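Local structure of nitrate regulatory protein (4AKK) at residues E218-L223 with Q387-L392; D225-Q230 with Q261-A266; R47-Q52 with D336-P341. The protein senses nitrate and nitrite and binds the leader RNA of the nasF operon to bring about transcription antitermination. All blocks are in the same frame, centred on the assembly; numbering follows the deposited sequence.

Contact 1. Residues E218-L223 with Q387-L392; sequences ELRQQL and QAWQAL
Arg220 and Gln221 of helix 217-240 grip Trp389 of helix 385-399 in a buried contact between the NIT and ANTAR portions of the chain. The two short segments run nearly parallel, with axes 11° apart. Their axes come no closer than 13.3 Å, so long side chains bridge the gap. The Arg220 guanidinium lies flat over one face of the indole, its plane only 9° from that of the ring. Arg220 CZ sits 3.9 Å from the centroid of the six-membered ring of Trp389, a cation-pi stack. The aliphatic part of the arginine continues the cover, with Arg220 CD 3.6 Å from Trp389 CH2. A bend at chi3 (75°) turns the guanidinium along the ring. Gln221 works at the indole edge. Trp389 NE1 donates to Gln221 OE1 over 2.8 Å, in the ring plane and in the carbonyl plane of the amide. One hold on a face and one at an edge probably limit both tilt and rotation of the indole. Arg220 NH1 also forms a salt bridge with Glu386, on the helix of Trp389, and bonds to the carbonyl of Cys267, so the stacked cation is held from the ANTAR side as well. Met403 of helix 403-412 touches both Gln221 and Trp389. This is a sensor-to-effector domain interface, here joining a nitrate receptor to an RNA-binding ANTAR domain.

Contact 2. Residues D225-Q230 with Q261-A266; sequences DRIDGQ and QLRRVA
Ile227 and Arg263 have the closest CA atoms of the two segments, 9.2 Å apart, and helices 217-240 and 257-267 meet here through side chains alone. Ile227 points at the other helix and meets the end of Arg263. Its CG2 methyl sits over the centre of one guanidinium face, with Ile227 CG2 3.8 Å from Arg263 CZ. The other branch crosses the arginine chain: Ile227 CD1 is 3.9 Å from Arg263 NE and 4.1 Å from Arg263 CG. The isoleucine thus covers both the flat head and part of the chain behind it. Arg263 is stretched out from CG to NE (chi2 174°, chi3 171°), which carries the guanidinium across the gap to the Ile227 side chain. Gln230, one turn further along its helix, approaches the same group obliquely. Gln230 OE1 stands 3.7 Å from Arg263 NH2, too far for a hydrogen bond, and the amide and guanidinium planes are 59° apart. Both polar ends have stronger partners elsewhere. Arg263 NE forms a salt bridge with Glu202 of helix 180-212. Gln230 OE1 accepts from Arg289 of helix 277-312, and Gln230 NE2 donates to the other carboxylate oxygen of Glu202. Four helices of the NIT region are tied together at this point. The chemistry is therefore divided: the guanidinium face takes hydrocarbon, while NE pairs with Glu202. Because Arg289 brings a second positive charge close to Arg263 NH2, that carboxylate probably helps to offset both.

Contact 3. Residues R47-Q52 with D336-P341; sequences RLQKQQ and DKQLLP
Gln49 and Gln338 form an amide-amide bridge at the surface of this all-helical protein, between helix 37-52 near the N-terminus and the C-terminal end of helix 331-339. The helices stay well apart, with Gln49 CA and Gln338 CA 10.8 Å from each other. The two side chains reach out from opposite directions and their amide groups meet nearly coplanar, with planes 26° apart. Gln338 NE2 donates to Gln49 OE1 over 2.7 Å. The bond is short but weak, because the N-H...O angle is only 126°. The two glutamines reach the meeting point by different routes. Gln49 runs out from its helix with CG opposite the backbone N and the chain extended beyond it. Gln338 bends at chi2 (69°), which swings its amide round to Gln49. Pro180, the first residue of helix 180-212, touches both glutamines, and Asp178 and Asp179 lie against Gln49. The second subunit also comes close: its Trp126 packs on Gln338, its Ala120 on Leu48 and its Arg127 on Leu339. The bridge therefore lies beside the contact with the second subunit. Just beyond it, Leu340 leaves helical geometry with a positive phi and is the N-cap residue of the next helix, 341-358. The chain thus turns from one helix into another two residues after Gln338. A single water completes a ring with the two amides: it accepts from Gln49 NE2 at 2.8 Å and donates to Gln338 OE1 at 3.1 Å.

In the fold
Contacts 1 and 2 are buried and share helix 217-240. Their centres are about 10 Å apart, and they touch where Leu223 CD2 packs 3.9 Å from Ala266 CB. Contact 2 joins helices within the NIT region, whereas contact 1 carries the same helix across to the ANTAR domain. Each uses an arginine face, but an aromatic ring covers it in contact 1 and an aliphatic side chain in contact 2. Contact 3 lies at the surface on the opposite side of the chain's centre, about 44 Å from contact 1 between centres. It has no charged group in its bridge, relies on amides and a water, and borders the second subunit.

Contact 1. Residues E218-L223 with Q387-L392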
loop_
_atom_site.group_PDB
_atom_site.type_symbol
_atom_site.label_atom_id
_atom_site.label_comp_id
_atom_site.label_asym_id
_atom_site.label_seq_id
_atom_site.Cartn_x
_atom_site.Cartn_y
_atom_site.Cartn_z
ATOM N N GLU A 218 19.783 -13.957 17.167
ATOM C CA GLU A 218 19.788 -12.874 16.192
ATOM C C GLU A 218 19.821 -13.378 14.740
ATOM O O GLU A 218 18.958 -13.040 13.933
ATOM C CB GLU A 218 21.010 -11.986 16.459
ATOM C CG GLU A 218 21.248 -10.909 15.425
ATOM C CD GLU A 218 20.162 -9.867 15.437
ATOM O OE1 GLU A 218 19.738 -9.484 16.547
ATOM O OE2 GLU A 218 19.731 -9.429 14.348
ATOM N N LEU A 219 20.836 -14.177 14.419
ATOM C CA LEU A 219 20.994 -14.740 13.079
ATOM C C LEU A 219 19.777 -15.576 12.706
ATOM O O LEU A 219 19.258 -15.484 11.593
ATOM C CB LEU A 219 22.280 -15.577 12.993
ATOM C CG LEU A 219 22.650 -16.140 11.619
ATOM C CD1 LEU A 219 22.806 -15.016 10.607
ATOM C CD2 LEU A 219 23.933 -16.989 11.690
ATOM N N ARG A 220 19.307 -16.375 13.653
ATOM C CA ARG A 220 18.106 -17.153 13.439
ATOM C C ARG A 220 16.867 -16.296 13.098
ATOM O O ARG A 220 16.053 -16.674 12.246
ATOM C CB ARG A 220 17.833 -18.060 14.647
ATOM C CG ARG A 220 16.495 -18.797 14.533
ATOM C CD ARG A 220 16.271 -19.771 15.680
ATOM N NE ARG A 220 15.911 -19.093 16.916
ATOM C CZ ARG A 220 15.554 -19.720 18.033
ATOM N NH1 ARG A 220 15.524 -21.046 18.070
ATOM N NH2 ARG A 220 15.235 -19.022 19.117
ATOM N N GLN A 221 16.701 -15.154 13.765
ATOM C CA GLN A 221 15.538 -14.310 13.464
ATOM C C GLN A 221 15.680 -13.726 12.051
ATOM O O GLN A 221 14.731 -13.737 11.270
ATOM C CB GLN A 221 15.340 -13.205 14.521
ATOM C CG GLN A 221 14.002 -12.458 14.404
ATOM C CD GLN A 221 12.778 -13.340 14.657
ATOM O OE1 GLN A 221 12.637 -13.949 15.721
ATOM N NE2 GLN A 221 11.883 -13.400 13.677
ATOM N N GLN A 222 16.879 -13.255 11.717
ATOM C CA GLN A 222 17.141 -12.723 10.387
ATOM C C GLN A 222 16.896 -13.785 9.310
ATOM O O GLN A 222 16.390 -13.486 8.229
ATOM C CB GLN A 222 18.579 -12.218 10.290
ATOM C CG GLN A 222 18.901 -11.037 11.206
ATOM C CD GLN A 222 20.351 -10.588 11.063
ATOM O OE1 GLN A 222 21.067 -11.054 10.180
ATOM N NE2 GLN A 222 20.789 -9.687 11.934
ATOM N N LEU A 223 17.256 -15.026 9.607
ATOM C CA LEU A 223 17.082 -16.094 8.633
ATOM C C LEU A 223 15.596 -16.335 8.432
ATOM O O LEU A 223 15.084 -16.309 7.315
ATOM C CB LEU A 223 17.782 -17.377 9.093
ATOM C CG LEU A 223 17.528 -18.624 8.242
ATOM C CD1 LEU A 223 18.082 -18.426 6.820
ATOM C CD2 LEU A 223 18.175 -19.833 8.910
ATOM N N GLN A 387 9.842 -22.195 23.659
ATOM C CA GLN A 387 8.602 -22.817 23.217
ATOM C C GLN A 387 7.652 -21.774 22.625
ATOM O O GLN A 387 7.013 -22.000 21.595
ATOM C CB GLN A 387 7.930 -23.523 24.396
ATOM C CG GLN A 387 6.610 -24.220 24.066
ATOM C CD GLN A 387 5.970 -24.856 25.296
ATOM O OE1 GLN A 387 6.404 -24.620 26.429
ATOM N NE2 GLN A 387 4.936 -25.664 25.078
ATOM N N ALA A 388 7.559 -20.637 23.305
ATOM C CA ALA A 388 6.749 -19.509 22.863
ATOM C C ALA A 388 7.159 -19.044 21.467
ATOM O O ALA A 388 6.316 -18.848 20.587
ATOM C CB ALA A 388 6.876 -18.361 23.863
ATOM N N TRP A 389 8.461 -18.869 21.273
ATOM C CA TRP A 389 8.987 -18.422 19.994
ATOM C C TRP A 389 8.679 -19.452 18.912
ATOM O O TRP A 389 8.239 -19.102 17.815
ATOM C CB TRP A 389 10.494 -18.156 20.086
ATOM C CG TRP A 389 11.062 -17.547 18.837
ATOM C CD1 TRP A 389 11.145 -16.212 18.536
ATOM C CD2 TRP A 389 11.617 -18.247 17.718
ATOM N NE1 TRP A 389 11.715 -16.040 17.293
ATOM C CE2 TRP A 389 12.017 -17.273 16.771
ATOM C CE3 TRP A 389 11.813 -19.605 17.420
ATOM C CZ2 TRP A 389 12.607 -17.615 15.547
ATOM C CZ3 TRP A 389 12.406 -19.946 16.206
ATOM C CH2 TRP A 389 12.795 -18.954 15.284
ATOM N N GLN A 390 8.885 -20.724 19.226
ATOM C CA GLN A 390 8.622 -21.780 18.258
ATOM C C GLN A 390 7.156 -21.789 17.852
ATOM O O GLN A 390 6.836 -21.966 16.680
ATOM C CB GLN A 390 9.044 -23.145 18.807
ATOM C CG GLN A 390 10.550 -23.307 18.980
ATOM C CD GLN A 390 11.308 -23.456 17.655
ATOM O OE1 GLN A 390 10.593 -23.799 16.588
ATOM N NE2 GLN A 390 12.527 -23.264 17.603
ATOM N N ALA A 391 6.263 -21.579 18.820
ATOM C CA ALA A 391 4.824 -21.544 18.536
ATOM C C ALA A 391 4.477 -20.456 17.515
ATOM O O ALA A 391 3.722 -20.690 16.575
ATOM C CB ALA A 391 4.037 -21.340 19.813
ATOM N N LEU A 392 5.040 -19.270 17.710
ATOM C CA LEU A 392 4.812 -18.147 16.806
ATOM C C LEU A 392 5.331 -18.442 15.388
ATOM O O LEU A 392 4.642 -18.185 14.398
ATOM C CB LEU A 392 5.466 -16.880 17.386
ATOM C CG LEU A 392 4.871 -16.383 18.718
ATOM C CD1 LEU A 392 5.728 -15.305 19.373
ATOM C CD2 LEU A 392 3.455 -15.870 18.543
#

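Contact 2. Residues D225-Q230 with Q261-A266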
loop_
_atom_site.group_PDB
_atom_site.type_symbol
_atom_site.label_atom_id
_atom_site.label_comp_id
_atom_site.label_asym_id
_atom_site.label_seq_id
_atom_site.Cartn_x
_atom_site.Cartn_y
_atom_site.Cartn_z
ATOM N N ASP A 225 13.258 -14.362 8.963
ATOM C CA ASP A 225 12.621 -13.198 8.347
ATOM C C ASP A 225 12.811 -13.224 6.826
ATOM O O ASP A 225 11.936 -12.807 6.076
ATOM C CB ASP A 225 13.179 -11.881 8.916
ATOM C CG ASP A 225 12.858 -11.672 10.404
ATOM O OD1 ASP A 225 11.859 -12.232 10.922
ATOM O OD2 ASP A 225 13.636 -10.925 11.051
ATOM N N ARG A 226 13.962 -13.705 6.379
ATOM C CA ARG A 226 14.242 -13.814 4.948
ATOM C C ARG A 226 13.361 -14.883 4.336
ATOM O O ARG A 226 12.876 -14.738 3.213
ATOM C CB ARG A 226 15.715 -14.148 4.700
ATOM C CG ARG A 226 16.696 -13.101 5.204
ATOM C CD ARG A 226 16.170 -11.715 4.932
ATOM N NE ARG A 226 17.091 -10.645 5.302
ATOM C CZ ARG A 226 17.223 -10.151 6.531
ATOM N NH1 ARG A 226 16.527 -10.659 7.544
ATOM N NH2 ARG A 226 18.075 -9.162 6.750
ATOM N N ILE A 227 13.121 -15.948 5.089
ATOM C CA ILE A 227 12.291 -17.042 4.579
ATOM C C ILE A 227 10.806 -16.658 4.500
ATOM O O ILE A 227 10.160 -16.864 3.480
ATOM C CB ILE A 227 12.474 -18.338 5.397
ATOM C CG1 ILE A 227 13.906 -18.855 5.228
ATOM C CG2 ILE A 227 11.436 -19.394 4.970
ATOM C CD1 ILE A 227 14.415 -19.704 6.406
ATOM N N ASP A 228 10.272 -16.093 5.575
ATOM C CA ASP A 228 8.882 -15.636 5.573
ATOM C C ASP A 228 8.650 -14.531 4.548
ATOM O O ASP A 228 7.591 -14.456 3.952
ATOM C CB ASP A 228 8.487 -15.130 6.959
ATOM C CG ASP A 228 8.456 -16.236 7.996
ATOM O OD1 ASP A 228 8.322 -17.422 7.605
ATOM O OD2 ASP A 228 8.556 -15.909 9.200
ATOM N N GLY A 229 9.643 -13.671 4.354
ATOM C CA GLY A 229 9.516 -12.571 3.414
ATOM C C GLY A 229 9.300 -13.017 1.980
ATOM O O GLY A 229 8.669 -12.315 1.184
ATOM N N GLN A 230 9.837 -14.186 1.646
ATOM C CA GLN A 230 9.670 -14.755 0.318
ATOM C C GLN A 230 8.203 -15.006 -0.032
ATOM O O GLN A 230 7.792 -14.824 -1.184
ATOM C CB GLN A 230 10.473 -16.053 0.203
ATOM C CG GLN A 230 11.977 -15.826 0.224
ATOM C CD GLN A 230 12.751 -17.084 0.541
ATOM O OE1 GLN A 230 12.375 -18.177 0.121
ATOM N NE2 GLN A 230 13.852 -16.936 1.273
ATOM N N GLN A 261 14.758 -29.466 5.443
ATOM C CA GLN A 261 15.325 -30.112 6.629
ATOM C C GLN A 261 16.386 -29.247 7.290
ATOM O O GLN A 261 16.458 -29.152 8.519
ATOM C CB GLN A 261 15.953 -31.452 6.264
ATOM C CG GLN A 261 14.973 -32.465 5.711
ATOM C CD GLN A 261 15.685 -33.707 5.181
ATOM O OE1 GLN A 261 16.773 -33.615 4.609
ATOM N NE2 GLN A 261 15.073 -34.871 5.368
ATOM N N LEU A 262 17.235 -28.642 6.466
ATOM C CA LEU A 262 18.285 -27.776 6.993
ATOM C C LEU A 262 17.696 -26.510 7.640
ATOM O O LEU A 262 18.241 -25.997 8.607
ATOM C CB LEU A 262 19.306 -27.438 5.901
ATOM C CG LEU A 262 20.174 -28.636 5.464
ATOM C CD1 LEU A 262 21.043 -28.321 4.245
ATOM C CD2 LEU A 262 21.032 -29.086 6.622
ATOM N N ARG A 263 16.574 -26.022 7.120
ATOM C CA ARG A 263 15.920 -24.867 7.733
ATOM C C ARG A 263 15.480 -25.235 9.147
ATOM O O ARG A 263 15.690 -24.481 10.100
ATOM C CB ARG A 263 14.715 -24.416 6.911
ATOM C CG ARG A 263 15.035 -23.651 5.626
ATOM C CD ARG A 263 13.728 -23.414 4.873
ATOM N NE ARG A 263 13.860 -22.512 3.736
ATOM C CZ ARG A 263 12.855 -22.198 2.921
ATOM N NH1 ARG A 263 11.648 -22.714 3.120
ATOM N NH2 ARG A 263 13.054 -21.369 1.903
ATOM N N ARG A 264 14.887 -26.413 9.277
ATOM C CA ARG A 264 14.405 -26.874 10.569
ATOM C C ARG A 264 15.544 -27.045 11.563
ATOM O O ARG A 264 15.408 -26.709 12.746
ATOM C CB ARG A 264 13.612 -28.172 10.427
ATOM C CG ARG A 264 13.151 -28.705 11.764
ATOM C CD ARG A 264 12.204 -29.885 11.626
ATOM N NE ARG A 264 12.153 -30.640 12.876
ATOM C CZ ARG A 264 11.636 -30.178 14.012
ATOM N NH1 ARG A 264 11.116 -28.957 14.064
ATOM N NH2 ARG A 264 11.643 -30.939 15.100
ATOM N N VAL A 265 16.676 -27.553 11.086
ATOM C CA VAL A 265 17.854 -27.676 11.944
ATOM C C VAL A 265 18.319 -26.304 12.449
ATOM O O VAL A 265 18.523 -26.101 13.646
ATOM C CB VAL A 265 19.031 -28.391 11.216
ATOM C CG1 VAL A 265 20.319 -28.251 12.013
ATOM C CG2 VAL A 265 18.701 -29.863 10.968
ATOM N N ALA A 266 18.498 -25.371 11.520
ATOM C CA ALA A 266 18.962 -24.036 11.870
ATOM C C ALA A 266 18.042 -23.365 12.894
ATOM O O ALA A 266 18.506 -22.615 13.758
ATOM C CB ALA A 266 19.091 -23.173 10.618
#

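Contact 3. Residues R47-Q52 with D336-P341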
loop_
_atom_site.group_PDB
_atom_site.type_symbol
_atom_site.label_atom_id
_atom_site.label_comp_id
_atom_site.label_asym_id
_atom_site.label_seq_id
_atom_site.Cartn_x
_atom_site.Cartn_y
_atom_site.Cartn_z
ATOM N N ARG A 47 -4.487 8.870 -26.197
ATOM C CA ARG A 47 -3.426 9.483 -26.980
ATOM C C ARG A 47 -2.091 9.486 -26.232
ATOM O O ARG A 47 -1.051 9.189 -26.817
ATOM C CB ARG A 47 -3.826 10.886 -27.445
ATOM C CG ARG A 47 -4.859 10.865 -28.577
ATOM C CD ARG A 47 -5.015 12.228 -29.249
ATOM N NE ARG A 47 -5.785 13.164 -28.432
ATOM C CZ ARG A 47 -7.083 13.410 -28.592
ATOM N NH1 ARG A 47 -7.767 12.790 -29.548
ATOM N NH2 ARG A 47 -7.698 14.276 -27.795
ATOM N N LEU A 48 -2.120 9.796 -24.938
ATOM C CA LEU A 48 -0.897 9.783 -24.134
ATOM C C LEU A 48 -0.346 8.368 -24.026
ATOM O O LEU A 48 0.859 8.145 -24.149
ATOM C CB LEU A 48 -1.153 10.349 -22.737
ATOM C CG LEU A 48 -1.173 11.872 -22.608
ATOM C CD1 LEU A 48 -1.868 12.298 -21.327
ATOM C CD2 LEU A 48 0.246 12.427 -22.676
ATOM N N GLN A 49 -1.237 7.410 -23.801
ATOM C CA GLN A 49 -0.835 6.019 -23.699
ATOM C C GLN A 49 -0.181 5.543 -24.990
ATOM O O GLN A 49 0.857 4.866 -24.963
ATOM C CB GLN A 49 -2.035 5.143 -23.353
ATOM C CG GLN A 49 -1.751 3.657 -23.475
ATOM C CD GLN A 49 -2.782 2.804 -22.764
ATOM O OE1 GLN A 49 -3.511 3.412 -21.835
ATOM N NE2 GLN A 49 -2.924 1.612 -23.046
ATOM N N LYS A 50 -0.790 5.900 -26.117
ATOM C CA LYS A 50 -0.242 5.576 -27.435
ATOM C C LYS A 50 1.191 6.067 -27.568
ATOM O O LYS A 50 2.050 5.361 -28.087
ATOM C CB LYS A 50 -1.092 6.202 -28.547
ATOM C CG LYS A 50 -2.113 5.269 -29.179
ATOM C CD LYS A 50 -1.451 4.338 -30.187
ATOM C CE LYS A 50 -2.478 3.499 -30.950
ATOM N NZ LYS A 50 -3.244 4.297 -31.954
ATOM N N GLN A 51 1.430 7.290 -27.108
ATOM C CA GLN A 51 2.754 7.889 -27.152
ATOM C C GLN A 51 3.738 7.109 -26.282
ATOM O O GLN A 51 4.898 6.917 -26.654
ATOM C CB GLN A 51 2.681 9.347 -26.696
ATOM C CG GLN A 51 4.029 10.039 -26.612
ATOM C CD GLN A 51 3.946 11.404 -25.944
ATOM O OE1 GLN A 51 2.857 11.938 -25.723
ATOM N NE2 GLN A 51 5.103 11.973 -25.620
ATOM N N GLN A 52 3.267 6.654 -25.126
ATOM C CA GLN A 52 4.093 5.878 -24.205
ATOM C C GLN A 52 4.561 4.542 -24.782
ATOM O O GLN A 52 5.539 3.974 -24.306
ATOM C CB GLN A 52 3.358 5.647 -22.878
ATOM C CG GLN A 52 3.512 6.781 -21.893
ATOM C CD GLN A 52 4.955 7.249 -21.777
ATOM O OE1 GLN A 52 5.366 8.210 -22.437
ATOM N NE2 GLN A 52 5.738 6.559 -20.950
ATOM N N ASP A 336 -10.521 0.360 -13.021
ATOM C CA ASP A 336 -9.689 -0.582 -12.285
ATOM C C ASP A 336 -8.809 -1.390 -13.229
ATOM O O ASP A 336 -7.613 -1.526 -12.994
ATOM C CB ASP A 336 -10.540 -1.520 -11.424
ATOM C CG ASP A 336 -9.708 -2.589 -10.727
ATOM O OD1 ASP A 336 -9.361 -3.599 -11.377
ATOM O OD2 ASP A 336 -9.405 -2.419 -9.525
ATOM N N LYS A 337 -9.411 -1.922 -14.289
ATOM C CA LYS A 337 -8.672 -2.659 -15.311
ATOM C C LYS A 337 -7.542 -1.818 -15.890
ATOM O O LYS A 337 -6.491 -2.345 -16.233
ATOM C CB LYS A 337 -9.603 -3.096 -16.445
ATOM C CG LYS A 337 -10.579 -4.198 -16.068
ATOM C CD LYS A 337 -9.900 -5.561 -16.080
ATOM C CE LYS A 337 -9.493 -5.966 -17.493
ATOM N NZ LYS A 337 -8.889 -7.333 -17.550
ATOM N N GLN A 338 -7.766 -0.511 -16.004
ATOM C CA GLN A 338 -6.786 0.377 -16.628
ATOM C C GLN A 338 -5.693 0.863 -15.661
ATOM O O GLN A 338 -4.516 0.911 -16.021
ATOM C CB GLN A 338 -7.484 1.570 -17.292
ATOM C CG GLN A 338 -6.529 2.572 -17.945
ATOM C CD GLN A 338 -5.841 2.018 -19.178
ATOM O OE1 GLN A 338 -6.331 1.081 -19.810
ATOM N NE2 GLN A 338 -4.702 2.602 -19.534
ATOM N N LEU A 339 -6.084 1.218 -14.440
ATOM C CA LEU A 339 -5.143 1.747 -13.452
ATOM C C LEU A 339 -4.505 0.655 -12.579
ATOM O O LEU A 339 -3.370 0.800 -12.127
ATOM C CB LEU A 339 -5.816 2.812 -12.572
ATOM C CG LEU A 339 -6.457 3.999 -13.302
ATOM C CD1 LEU A 339 -6.840 5.084 -12.315
ATOM C CD2 LEU A 339 -5.528 4.563 -14.368
ATOM N N LEU A 340 -5.240 -0.425 -12.341
ATOM C CA LEU A 340 -4.724 -1.549 -11.566
ATOM C C LEU A 340 -4.243 -1.131 -10.180
ATOM O O LEU A 340 -3.062 -1.278 -9.850
ATOM C CB LEU A 340 -3.585 -2.214 -12.319
ATOM C CG LEU A 340 -4.001 -2.910 -13.606
ATOM C CD1 LEU A 340 -2.772 -3.501 -14.279
ATOM C CD2 LEU A 340 -5.023 -3.983 -13.285
ATOM N N PRO A 341 -5.158 -0.611 -9.355
ATOM C CA PRO A 341 -4.768 -0.143 -8.019
ATOM C C PRO A 341 -4.223 -1.282 -7.153
ATOM O O PRO A 341 -3.250 -1.075 -6.441
ATOM C CB PRO A 341 -6.087 0.405 -7.445
ATOM C CG PRO A 341 -7.158 -0.303 -8.249
ATOM C CD PRO A 341 -6.581 -0.360 -9.630
HETATM O O HOH W 1 -4.874 -0.216 -22.230
#